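Local atomic coordinates of chitin binding protein (Streptomyces lividans, PDB entry 5FTZ), a protein that probably cleaves chitin oxidatively, as a copper-dependent lytic polysaccharide monooxygenase of family AA10. Residues 87-93 and 127-133; 98-102 and 114-119; 18-22 and 63-67; 1-5 and 164-168. All coordinates share one frame; numbering follows the deposited sequence.

Contact 1 (87-93 and 127-133); sequences FTARHAT and GGKQPPA. With CU (copper (II) ion), chain B.
Phe87 lays one face of its ring against Pro131, whose CG stands 4.0 Å from the ring centroid in a CH-pi contact set off toward the rim. Phe87 CG, anti to its own carbonyl carbon (chi1 -58°), carries the ring to the proline, and the ring edge meets the backbone too, Phe87 CD2 lying 3.1 Å from Pro132 O. With an alanine here, Pro131 is likely to lose the surface it rests on, and a gap would open beside Trp155, whose ring also meets that of Phe87. The main chains close this end, Phe87 N donating to Ala133 O, and a water lies 3.0 Å from both Phe87 O and Ala133 O. Arg90 reaches over from the loop with its chain bent at chi3 (61°), which brings NE to Pro131 O at 2.8 Å, in the carbonyl plane. Ala133 N lies over one face of the guanidinium, while NH2 gives a proton to a water that in turn donates to Gln130 O. In return Gln130 stretches its amide back, NE2 binding Arg90 O at 2.7 Å, close to the amide plane. Two segments thus exchange side-chain-to-backbone bonds in both directions around Pro131. Farther along, Thr93 N donates to Lys129 O at 2.9 Å, and Thr93 OG1 gives its proton to His91 O at 2.8 Å, a bond that links the two residues on either side of Ala92. The first side-chain bond of His91 leads away from the 127-133 loop, and the ring binds copper through NE2 at 1.9 Å, as one arm of the histidine brace characteristic of lytic polysaccharide monooxygenases.

Contact 2 (98-102 and 114-119); sequences YYVTK and SDLNLT
Thr101 and Leu116 pair in a single beta bridge, their CA atoms 4.1 Å apart, flanked by two backbone bonds: Asn117 N to Val100 O and Lys102 N to Asp115 O. Asp115 O also receives the CA-H of Thr101, with Thr101 CA at 3.2 Å. On one side of the bridge Leu116 turns its CD2 branch back toward the strand, 3.7 Å from Val100 C and 3.9 Å from Thr101 CG2. Thr101 can offer that methyl because CG2 is anti to the carbonyl carbon, which leaves OG1 (chi1 46°) to bond His149 ND1 and Val150 N on the adjoining strand 148-157. The bridge therefore fastens the 114-119 loop alongside strand 93-100 in the beta-sandwich core of the immunoglobulin-like type found in AA10 enzymes. Lys102 arches across the loop. Its CG lies 3.6 Å from Asn117 N, and bends at chi3 and chi4 bring NZ to Ser114 O in a weak bond of 3.0 Å; a water links the same ammonium group to Leu116 O. Within the strand, Tyr99 presents the edge of its ring to two carbonyls, CE2 standing 3.4 Å from Leu118 O, with Asn117 O also near the ring plane. A further water takes the N-H of Val100 and donates to Asn117 O and Thr119 O, while Asn117 OD1 accepts from Thr119 N in an Asx turn that curls the chain beside it.

Contact 3 (18-22 and 63-67); sequences TVGGC and KQPNG
Gln64 meets Val19 from its first side-chain atom onward. Its CB lies 3.7 Å from Val19 CG1, and the chain then runs extended to the amide, crossing the valine obliquely. At CD both valine methyls are near, and OE1 ends 3.6 Å from Val19 CG1. With CG placed between the backbone N and the carbonyl carbon (chi1 71°), the amide swings alongside the 18-22 loop, where waters make the polar connections. OE1 accepts from two of them: one also donates to Gly20 O and takes the N-H of Asn66, and the other takes the N-H of Gly20. At the other corner of the amide, Gln64 NE2 bonds Ala69 O and also donates to a third water, which in turn donates to Thr18 O. No direct hydrogen bond joins the two segments, so this water layer carries their polar contact, while the direct contacts are van der Waals ones. Pro65 has a large share in them. Its CD rests 3.6 Å from Val19 CG1, the two side chains crossing at about a right angle, and its CG comes 3.4 Å from Gly20 O and 4.0 Å from Cys22 SG. Gly21 leaves room for this ring, since a side chain there would run into Pro65 CB, and its positive phi (84°) suits glycine as well. Pro65 itself occupies a type I turn, closed by Gly67 N donating to Gln64 O. The 18-22 loop follows helix 10-15, to which the Cys22-Cys14 disulfide and the packing of Val19 on Val13 hold it, and the 63-67 turn approaches it from the long loop between strands 33-35 and 73-74.

Contact 4 (1-5 and 164-168); sequences HGYTD and FYACS. With CU (copper (II) ion), chain B.
Phe164 drives the edge of its ring at the face of His1, a T-shaped pair with centroids 5.0 Å apart and planes at 60°. This is the close-packed end of the contact. Phe164 CZ sits 3.5 Å from His1 N and also touches His1 ND1, the two atoms through which His1 binds copper. The same Phe164 CZ comes within 3.6 Å of the metal itself. Phe164 CG is anti to its carbonyl carbon (chi1 -69°), which carries the ring to His1. Were this ring cut back to an alanine, a gap would probably open beside the copper and the imidazole of His1 would be freer to tilt. Toward the other end the side chains pack more loosely, and a single water bridges them. Thr4 OG1 touches Ala166 CB at 3.4 Å, but no direct hydrogen bond crosses between the strands, whose axes come within 6.8 Å and run nearly parallel (22°). The water instead makes hydrogen bonds with Thr4 OG1, Ala166 O and Ser168 OG, and Ser168 OG is also bonded to Pro7 O. Strands 2-5 and 164-168 thus face each other from the two sheets of a beta sandwich. At its copper end His1 gives the metal its amino nitrogen and ND1, and His91 adds the third nitrogen, completing the T-shaped histidine brace; a phenylalanine on the axial side of the copper is a hallmark of many AA10 enzymes.

In the fold
Contact 4 joins the first strand to strand 162-171 near the end of the chain, so the other three are nested within the loop it closes. Contact 3 comes first, then contact 1, with contact 2 inside the loop of contact 1. Contacts 1 and 4, their centres about 14 Å apart, touch where Thr88 N bonds His1 O, and both supply ligands to one copper. Contact 2 reaches the same mixed sheet as contact 4, about 16 Å away between centres. Contact 3 lies about 30 Å from contact 1 between centres, across the chain's centre, in the loops between helix 10-15 and strand 73-74. The histidine-brace copper site lies toward one end of the sandwich, remote from these loops.

Contact 1 (87-93 and 127-133)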
loop_
_atom_site.group_PDB
_atom_site.type_symbol
_atom_site.label_atom_id
_atom_site.label_comp_id
_atom_site.label_asym_id
_atom_site.label_seq_id
_atom_site.Cartn_x
_atom_site.Cartn_y
_atom_site.Cartn_z
ATOM N N PHE A 87 10.894 -15.344 -8.409
ATOM C CA PHE A 87 11.112 -13.929 -8.314
ATOM C C PHE A 87 12.593 -13.599 -7.982
ATOM O O PHE A 87 13.219 -14.301 -7.199
ATOM C CB PHE A 87 10.256 -13.353 -7.189
ATOM C CG PHE A 87 8.787 -13.595 -7.364
ATOM C CD1 PHE A 87 8.053 -12.949 -8.321
ATOM C CD2 PHE A 87 8.130 -14.551 -6.590
ATOM C CE1 PHE A 87 6.697 -13.197 -8.454
ATOM C CE2 PHE A 87 6.792 -14.793 -6.737
ATOM C CZ PHE A 87 6.061 -14.126 -7.674
ATOM N N THR A 88 13.096 -12.548 -8.573
ATOM C CA THR A 88 14.380 -11.981 -8.187
ATOM C C THR A 88 14.185 -10.761 -7.294
ATOM O O THR A 88 15.155 -10.355 -6.641
ATOM C CB THR A 88 15.203 -11.578 -9.408
ATOM O OG1 THR A 88 14.460 -10.641 -10.172
ATOM C CG2 THR A 88 15.444 -12.772 -10.317
ATOM N N ALA A 89 12.986 -10.152 -7.298
ATOM C CA ALA A 89 12.622 -9.086 -6.354
ATOM C C ALA A 89 11.146 -9.301 -5.961
ATOM O O ALA A 89 10.235 -9.229 -6.828
ATOM C CB ALA A 89 12.863 -7.732 -6.937
ATOM N N ARG A 90 10.886 -9.539 -4.674
ATOM C CA ARG A 90 9.551 -9.972 -4.169
ATOM C C ARG A 90 8.619 -8.808 -3.742
ATOM O O ARG A 90 8.328 -8.595 -2.560
ATOM C CB ARG A 90 9.761 -10.881 -2.983
ATOM C CG ARG A 90 10.392 -12.215 -3.365
ATOM C CD ARG A 90 11.162 -12.794 -2.207
ATOM N NE ARG A 90 10.312 -13.039 -1.071
ATOM C CZ ARG A 90 10.748 -13.461 0.105
ATOM N NH1 ARG A 90 12.045 -13.761 0.293
ATOM N NH2 ARG A 90 9.871 -13.608 1.084
ATOM N N HIS A 91 8.135 -8.098 -4.710
ATOM C CA HIS A 91 7.418 -6.858 -4.419
ATOM C C HIS A 91 6.072 -7.154 -3.795
ATOM O O HIS A 91 5.464 -8.215 -4.065
ATOM C CB HIS A 91 7.091 -6.147 -5.715
ATOM C CG HIS A 91 8.269 -5.781 -6.549
ATOM N ND1 HIS A 91 9.287 -4.982 -6.081
ATOM C CD2 HIS A 91 8.603 -6.125 -7.821
ATOM C CE1 HIS A 91 10.189 -4.825 -7.022
ATOM N NE2 HIS A 91 9.807 -5.524 -8.079
ATOM N N ALA A 92 5.588 -6.257 -2.963
ATOM C CA ALA A 92 4.197 -6.243 -2.523
ATOM C C ALA A 92 3.320 -6.378 -3.773
ATOM O O ALA A 92 3.529 -5.708 -4.777
ATOM C CB ALA A 92 3.865 -4.962 -1.784
ATOM N N THR A 93 2.298 -7.236 -3.686
ATOM C CA THR A 93 1.574 -7.685 -4.834
ATOM C C THR A 93 0.085 -7.417 -4.667
ATOM O O THR A 93 -0.504 -7.749 -3.612
ATOM C CB THR A 93 1.822 -9.198 -5.006
ATOM O OG1 THR A 93 3.242 -9.329 -5.326
ATOM C CG2 THR A 93 0.966 -9.804 -6.128
ATOM N N GLY A 127 -3.632 -9.184 -1.761
ATOM C CA GLY A 127 -3.776 -8.368 -0.557
ATOM C C GLY A 127 -2.610 -7.470 -0.244
ATOM O O GLY A 127 -2.471 -7.069 0.928
ATOM N N GLY A 128 -1.735 -7.137 -1.200
ATOM C CA GLY A 128 -0.593 -6.296 -0.907
ATOM C C GLY A 128 0.589 -6.995 -0.279
ATOM O O GLY A 128 1.557 -6.352 0.088
ATOM N N LYS A 129 0.487 -8.308 -0.100
ATOM C CA LYS A 129 1.544 -9.049 0.549
ATOM C C LYS A 129 2.722 -9.323 -0.403
ATOM O O LYS A 129 2.595 -9.258 -1.619
ATOM C CB LYS A 129 0.985 -10.337 1.123
ATOM C CG LYS A 129 -0.068 -10.110 2.235
ATOM C CD LYS A 129 0.491 -9.356 3.423
ATOM C CE LYS A 129 -0.478 -9.418 4.585
ATOM N NZ LYS A 129 -0.757 -8.061 5.101
ATOM N N GLN A 130 3.862 -9.635 0.178
ATOM C CA GLN A 130 5.058 -10.044 -0.552
ATOM C C GLN A 130 5.106 -11.535 -0.752
ATOM O O GLN A 130 5.096 -12.279 0.234
ATOM C CB GLN A 130 6.285 -9.663 0.196
ATOM C CG GLN A 130 6.456 -8.191 0.309
ATOM C CD GLN A 130 7.818 -7.934 0.868
ATOM O OE1 GLN A 130 7.982 -7.922 2.090
ATOM N NE2 GLN A 130 8.832 -7.897 -0.011
ATOM N N PRO A 131 5.184 -12.000 -1.999
ATOM C CA PRO A 131 5.252 -13.418 -2.205
ATOM C C PRO A 131 6.571 -13.998 -1.698
ATOM O O PRO A 131 7.535 -13.251 -1.615
ATOM C CB PRO A 131 5.171 -13.564 -3.727
ATOM C CG PRO A 131 5.798 -12.290 -4.236
ATOM C CD PRO A 131 5.343 -11.242 -3.272
ATOM N N PRO A 132 6.599 -15.319 -1.479
ATOM C CA PRO A 132 7.913 -16.008 -1.296
ATOM C C PRO A 132 8.724 -15.929 -2.596
ATOM O O PRO A 132 8.137 -15.660 -3.657
ATOM C CB PRO A 132 7.474 -17.430 -1.025
ATOM C CG PRO A 132 6.133 -17.581 -1.765
ATOM C CD PRO A 132 5.473 -16.238 -1.606
ATOM N N ALA A 133 10.037 -16.183 -2.563
ATOM C CA ALA A 133 10.854 -16.160 -3.776
ATOM C C ALA A 133 10.447 -17.161 -4.828
ATOM O O ALA A 133 10.684 -16.934 -6.035
ATOM C CB ALA A 133 12.299 -16.387 -3.396
HETATM CU CU CU B . 10.773 -6.018 -9.648
HETATM O O HOH W 1 13.363 -17.344 -7.289
HETATM O O HOH W 2 7.234 -13.501 1.593
#

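Contact 2 (98-102 and 114-119)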
loop_
_atom_site.group_PDB
_atom_site.type_symbol
_atom_site.label_atom_id
_atom_site.label_comp_id
_atom_site.label_asym_id
_atom_site.label_seq_id
_atom_site.Cartn_x
_atom_site.Cartn_y
_atom_site.Cartn_z
ATOM N N TYR A 98 -4.391 -15.178 -14.770
ATOM C CA TYR A 98 -3.959 -16.081 -15.817
ATOM C C TYR A 98 -5.038 -16.171 -16.879
ATOM O O TYR A 98 -6.210 -16.380 -16.548
ATOM C CB TYR A 98 -3.675 -17.476 -15.255
ATOM C CG TYR A 98 -2.621 -17.505 -14.220
ATOM C CD1 TYR A 98 -2.944 -17.264 -12.864
ATOM C CD2 TYR A 98 -1.290 -17.762 -14.522
ATOM C CE1 TYR A 98 -1.973 -17.267 -11.874
ATOM C CE2 TYR A 98 -0.297 -17.777 -13.542
ATOM C CZ TYR A 98 -0.633 -17.549 -12.234
ATOM O OH TYR A 98 0.330 -17.555 -11.248
ATOM N N TYR A 99 -4.663 -15.981 -18.137
ATOM C CA TYR A 99 -5.560 -15.890 -19.292
ATOM C C TYR A 99 -5.158 -16.968 -20.270
ATOM O O TYR A 99 -3.994 -17.356 -20.312
ATOM C CB TYR A 99 -5.447 -14.550 -20.024
ATOM C CG TYR A 99 -5.670 -13.306 -19.175
ATOM C CD1 TYR A 99 -4.687 -12.794 -18.380
ATOM C CD2 TYR A 99 -6.888 -12.683 -19.154
ATOM C CE1 TYR A 99 -4.903 -11.654 -17.637
ATOM C CE2 TYR A 99 -7.095 -11.505 -18.397
ATOM C CZ TYR A 99 -6.107 -11.028 -17.662
ATOM O OH TYR A 99 -6.201 -9.891 -16.859
ATOM N N VAL A 100 -6.088 -17.477 -21.077
ATOM C CA VAL A 100 -5.787 -18.408 -22.114
ATOM C C VAL A 100 -6.308 -17.878 -23.483
ATOM O O VAL A 100 -7.296 -17.119 -23.514
ATOM C CB VAL A 100 -6.344 -19.797 -21.814
ATOM C CG1 VAL A 100 -7.850 -19.787 -21.841
ATOM C CG2 VAL A 100 -5.753 -20.866 -22.709
ATOM N N THR A 101 -5.721 -18.307 -24.552
ATOM C CA THR A 101 -6.219 -18.052 -25.885
ATOM C C THR A 101 -7.537 -18.782 -26.135
ATOM O O THR A 101 -7.908 -19.726 -25.448
ATOM C CB THR A 101 -5.149 -18.416 -26.910
ATOM O OG1 THR A 101 -4.585 -19.696 -26.578
ATOM C CG2 THR A 101 -4.062 -17.334 -26.954
ATOM N N LYS A 102 -8.260 -18.267 -27.143
ATOM C CA LYS A 102 -9.549 -18.834 -27.557
ATOM C C LYS A 102 -9.372 -19.814 -28.681
ATOM O O LYS A 102 -8.423 -19.739 -29.446
ATOM C CB LYS A 102 -10.447 -17.716 -28.135
ATOM C CG LYS A 102 -10.857 -16.724 -27.092
ATOM C CD LYS A 102 -11.741 -15.617 -27.654
ATOM C CE LYS A 102 -10.985 -14.728 -28.567
ATOM N NZ LYS A 102 -11.530 -13.333 -28.533
ATOM N N SER A 114 -7.398 -9.810 -29.059
ATOM C CA SER A 114 -8.404 -10.550 -29.843
ATOM C C SER A 114 -8.166 -12.061 -29.842
ATOM O O SER A 114 -9.063 -12.854 -30.098
ATOM C CB SER A 114 -8.407 -10.051 -31.283
ATOM O OG SER A 114 -7.102 -10.028 -31.887
ATOM N N ASP A 115 -6.921 -12.475 -29.517
ATOM C CA ASP A 115 -6.600 -13.910 -29.406
ATOM C C ASP A 115 -6.955 -14.529 -28.073
ATOM O O ASP A 115 -7.005 -15.742 -27.982
ATOM C CB ASP A 115 -5.114 -14.118 -29.623
ATOM C CG ASP A 115 -4.669 -13.645 -31.003
ATOM O OD1 ASP A 115 -5.345 -14.087 -31.966
ATOM O OD2 ASP A 115 -3.697 -12.799 -31.113
ATOM N N LEU A 116 -7.199 -13.698 -27.083
ATOM C CA LEU A 116 -7.325 -14.110 -25.711
ATOM C C LEU A 116 -8.754 -14.123 -25.235
ATOM O O LEU A 116 -9.568 -13.243 -25.617
ATOM C CB LEU A 116 -6.497 -13.209 -24.803
ATOM C CG LEU A 116 -4.988 -13.368 -24.872
ATOM C CD1 LEU A 116 -4.257 -12.127 -24.309
ATOM C CD2 LEU A 116 -4.548 -14.653 -24.171
ATOM N N ASN A 117 -9.107 -15.077 -24.386
ATOM C CA ASN A 117 -10.291 -14.952 -23.578
ATOM C C ASN A 117 -9.958 -13.963 -22.483
ATOM O O ASN A 117 -9.106 -14.248 -21.602
ATOM C CB ASN A 117 -10.677 -16.324 -23.052
ATOM C CG ASN A 117 -11.880 -16.278 -22.135
ATOM O OD1 ASN A 117 -12.339 -15.234 -21.704
ATOM N ND2 ASN A 117 -12.399 -17.455 -21.859
ATOM N N LEU A 118 -10.538 -12.750 -22.493
ATOM C CA LEU A 118 -10.104 -11.727 -21.608
ATOM C C LEU A 118 -10.693 -11.794 -20.179
ATOM O O LEU A 118 -10.269 -10.981 -19.335
ATOM C CB LEU A 118 -10.349 -10.377 -22.239
ATOM C CG LEU A 118 -9.553 -10.105 -23.520
ATOM C CD1 LEU A 118 -10.064 -8.761 -24.041
ATOM C CD2 LEU A 118 -8.087 -10.056 -23.273
ATOM N N THR A 119 -11.504 -12.807 -19.887
ATOM C CA THR A 119 -11.827 -13.147 -18.489
ATOM C C THR A 119 -10.780 -14.199 -18.053
ATOM O O THR A 119 -10.813 -15.308 -18.573
ATOM C CB THR A 119 -13.240 -13.729 -18.348
ATOM O OG1 THR A 119 -14.184 -12.705 -18.706
ATOM C CG2 THR A 119 -13.572 -14.204 -16.892
HETATM O O HOH W 3 -8.699 -16.486 -20.084
HETATM O O HOH W 4 -10.954 -11.043 -26.874
#

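Contact 3 (18-22 and 63-67)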
loop_
_atom_site.group_PDB
_atom_site.type_symbol
_atom_site.label_atom_id
_atom_site.label_comp_id
_atom_site.label_asym_id
_atom_site.label_seq_id
_atom_site.Cartn_x
_atom_site.Cartn_y
_atom_site.Cartn_z
ATOM N N THR A 18 16.877 -23.433 -24.079
ATOM C CA THR A 18 16.001 -24.234 -24.894
ATOM C C THR A 18 15.780 -23.621 -26.272
ATOM O O THR A 18 15.577 -24.371 -27.242
ATOM C CB THR A 18 14.643 -24.463 -24.191
ATOM O OG1 THR A 18 14.910 -25.073 -22.896
ATOM C CG2 THR A 18 13.769 -25.430 -24.959
ATOM N N VAL A 19 15.751 -22.303 -26.319
ATOM C CA VAL A 19 15.538 -21.535 -27.533
ATOM C C VAL A 19 16.699 -20.604 -27.653
ATOM O O VAL A 19 16.982 -19.848 -26.734
ATOM C CB VAL A 19 14.213 -20.708 -27.397
ATOM C CG1 VAL A 19 14.043 -19.682 -28.463
ATOM C CG2 VAL A 19 13.040 -21.677 -27.413
ATOM N N GLY A 20 17.322 -20.590 -28.811
ATOM C CA GLY A 20 18.416 -19.658 -29.068
ATOM C C GLY A 20 17.966 -18.406 -29.795
ATOM O O GLY A 20 16.861 -18.339 -30.342
ATOM N N GLY A 21 18.797 -17.380 -29.835
ATOM C CA GLY A 21 18.574 -16.224 -30.690
ATOM C C GLY A 21 17.651 -15.145 -30.138
ATOM O O GLY A 21 17.301 -14.239 -30.852
ATOM N N CYS A 22 17.327 -15.167 -28.835
ATOM C CA CYS A 22 16.300 -14.275 -28.316
ATOM C C CYS A 22 16.772 -12.909 -27.945
ATOM O O CYS A 22 15.902 -12.047 -27.701
ATOM C CB CYS A 22 15.648 -14.819 -27.043
ATOM S SG CYS A 22 14.824 -16.438 -27.245
ATOM N N LYS A 63 6.743 -17.346 -33.632
ATOM C CA LYS A 63 7.687 -18.451 -33.708
ATOM C C LYS A 63 8.900 -18.080 -32.870
ATOM O O LYS A 63 9.139 -16.898 -32.588
ATOM C CB LYS A 63 8.142 -18.656 -35.137
ATOM C CG LYS A 63 7.029 -18.940 -36.157
ATOM C CD LYS A 63 6.466 -20.269 -35.920
ATOM C CE LYS A 63 5.575 -20.710 -37.075
ATOM N NZ LYS A 63 5.230 -22.144 -36.945
ATOM N N GLN A 64 9.699 -19.083 -32.501
ATOM C CA GLN A 64 10.986 -18.792 -31.904
ATOM C C GLN A 64 11.898 -18.102 -32.954
ATOM O O GLN A 64 11.580 -18.010 -34.148
ATOM C CB GLN A 64 11.540 -20.034 -31.219
ATOM C CG GLN A 64 11.972 -21.077 -32.159
ATOM C CD GLN A 64 12.685 -22.209 -31.420
ATOM O OE1 GLN A 64 13.895 -22.099 -31.183
ATOM N NE2 GLN A 64 11.984 -23.306 -31.155
ATOM N N PRO A 65 13.000 -17.495 -32.499
ATOM C CA PRO A 65 13.790 -16.675 -33.407
ATOM C C PRO A 65 14.246 -17.398 -34.707
ATOM O O PRO A 65 14.261 -16.768 -35.766
ATOM C CB PRO A 65 14.978 -16.281 -32.529
ATOM C CG PRO A 65 14.361 -16.186 -31.165
ATOM C CD PRO A 65 13.406 -17.318 -31.095
ATOM N N ASN A 66 14.494 -18.707 -34.654
ATOM C CA ASN A 66 14.913 -19.446 -35.850
ATOM C C ASN A 66 13.765 -19.838 -36.768
ATOM O O ASN A 66 14.010 -20.565 -37.741
ATOM C CB ASN A 66 15.758 -20.660 -35.462
ATOM C CG ASN A 66 14.966 -21.749 -34.836
ATOM O OD1 ASN A 66 13.766 -21.665 -34.671
ATOM N ND2 ASN A 66 15.651 -22.786 -34.453
ATOM N N GLY A 67 12.550 -19.415 -36.448
ATOM C CA GLY A 67 11.398 -19.706 -37.293
ATOM C C GLY A 67 10.689 -21.008 -37.036
ATOM O O GLY A 67 9.615 -21.276 -37.636
HETATM O O HOH W 5 13.261 -25.138 -28.766
HETATM O O HOH W 6 15.412 -19.902 -32.164
HETATM O O HOH W 7 16.769 -22.420 -30.916
#

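Contact 4 (1-5 and 164-168)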
loop_
_atom_site.group_PDB
_atom_site.type_symbol
_atom_site.label_atom_id
_atom_site.label_comp_id
_atom_site.label_asym_id
_atom_site.label_seq_id
_atom_site.Cartn_x
_atom_site.Cartn_y
_atom_site.Cartn_z
ATOM N N HIS A 1 10.251 -8.178 -9.921
ATOM C CA HIS A 1 10.956 -8.900 -11.032
ATOM C C HIS A 1 10.804 -10.382 -10.864
ATOM O O HIS A 1 11.043 -10.954 -9.799
ATOM C CB HIS A 1 12.419 -8.471 -11.159
ATOM C CG HIS A 1 12.576 -7.080 -11.704
ATOM N ND1 HIS A 1 12.080 -5.968 -11.075
ATOM C CD2 HIS A 1 13.125 -6.622 -12.847
ATOM C CE1 HIS A 1 12.301 -4.884 -11.791
ATOM N NE2 HIS A 1 12.948 -5.260 -12.872
ATOM N N GLY A 2 10.330 -11.020 -11.927
ATOM C CA GLY A 2 10.096 -12.444 -11.910
ATOM C C GLY A 2 9.463 -12.927 -13.184
ATOM O O GLY A 2 9.097 -12.132 -14.046
ATOM N N TYR A 3 9.223 -14.243 -13.245
ATOM C CA TYR A 3 8.637 -14.866 -14.433
ATOM C C TYR A 3 7.988 -16.170 -13.983
ATOM O O TYR A 3 8.316 -16.718 -12.930
ATOM C CB TYR A 3 9.733 -15.160 -15.493
ATOM C CG TYR A 3 10.912 -15.904 -14.971
ATOM C CD1 TYR A 3 10.907 -17.284 -14.863
ATOM C CD2 TYR A 3 12.018 -15.229 -14.509
ATOM C CE1 TYR A 3 11.945 -17.974 -14.261
ATOM C CE2 TYR A 3 13.124 -15.899 -13.965
ATOM C CZ TYR A 3 13.074 -17.282 -13.841
ATOM O OH TYR A 3 14.118 -18.033 -13.337
ATOM N N THR A 4 7.207 -16.753 -14.850
ATOM C CA THR A 4 6.655 -18.074 -14.573
ATOM C C THR A 4 7.598 -19.149 -15.105
ATOM O O THR A 4 8.097 -19.078 -16.240
ATOM C CB THR A 4 5.286 -18.265 -15.222
ATOM O OG1 THR A 4 5.362 -17.726 -16.517
ATOM C CG2 THR A 4 4.169 -17.547 -14.453
ATOM N N ASP A 5 7.785 -20.165 -14.285
ATOM C CA ASP A 5 8.480 -21.369 -14.765
ATOM C C ASP A 5 7.572 -22.591 -14.851
ATOM O O ASP A 5 7.980 -23.553 -15.442
ATOM C CB ASP A 5 9.812 -21.650 -14.032
ATOM C CG ASP A 5 9.636 -22.133 -12.706
ATOM O OD1 ASP A 5 8.572 -22.022 -12.125
ATOM O OD2 ASP A 5 10.606 -22.713 -12.134
ATOM N N PHE A 164 4.085 -7.511 -14.429
ATOM C CA PHE A 164 4.989 -8.400 -15.182
ATOM C C PHE A 164 4.162 -9.333 -15.985
ATOM O O PHE A 164 3.153 -9.835 -15.507
ATOM C CB PHE A 164 5.928 -9.123 -14.247
ATOM C CG PHE A 164 6.947 -8.196 -13.594
ATOM C CD1 PHE A 164 6.596 -7.373 -12.523
ATOM C CD2 PHE A 164 8.214 -8.089 -14.134
ATOM C CE1 PHE A 164 7.532 -6.496 -11.973
ATOM C CE2 PHE A 164 9.124 -7.197 -13.587
ATOM C CZ PHE A 164 8.762 -6.393 -12.575
ATOM N N TYR A 165 4.586 -9.516 -17.225
ATOM C CA TYR A 165 3.863 -10.300 -18.224
ATOM C C TYR A 165 4.657 -11.502 -18.668
ATOM O O TYR A 165 5.839 -11.393 -18.970
ATOM C CB TYR A 165 3.577 -9.420 -19.445
ATOM C CG TYR A 165 2.592 -8.314 -19.109
ATOM C CD1 TYR A 165 3.014 -7.115 -18.549
ATOM C CD2 TYR A 165 1.249 -8.426 -19.418
ATOM C CE1 TYR A 165 2.105 -6.095 -18.213
ATOM C CE2 TYR A 165 0.336 -7.447 -19.037
ATOM C CZ TYR A 165 0.768 -6.284 -18.456
ATOM O OH TYR A 165 -0.201 -5.336 -18.118
ATOM N N ALA A 166 4.019 -12.679 -18.701
ATOM C CA ALA A 166 4.740 -13.881 -19.095
ATOM C C ALA A 166 3.828 -14.796 -19.938
ATOM O O ALA A 166 2.824 -15.304 -19.428
ATOM C CB ALA A 166 5.234 -14.654 -17.883
ATOM N N CYS A 167 4.172 -14.915 -21.202
ATOM C CA CYS A 167 3.428 -15.805 -22.126
ATOM C C CYS A 167 4.045 -17.180 -22.096
ATOM O O CYS A 167 5.276 -17.286 -22.294
ATOM C CB CYS A 167 3.529 -15.281 -23.553
ATOM S SG CYS A 167 2.614 -13.721 -23.726
ATOM N N SER A 168 3.239 -18.237 -21.975
ATOM C CA SER A 168 3.700 -19.590 -22.014
ATOM C C SER A 168 2.977 -20.332 -23.103
ATOM O O SER A 168 1.735 -20.415 -23.094
ATOM C CB SER A 168 3.476 -20.265 -20.704
ATOM O OG SER A 168 4.119 -19.620 -19.617
HETATM CU CU CU B . 10.773 -6.018 -9.648
HETATM O O HOH W 8 2.972 -17.771 -18.038
#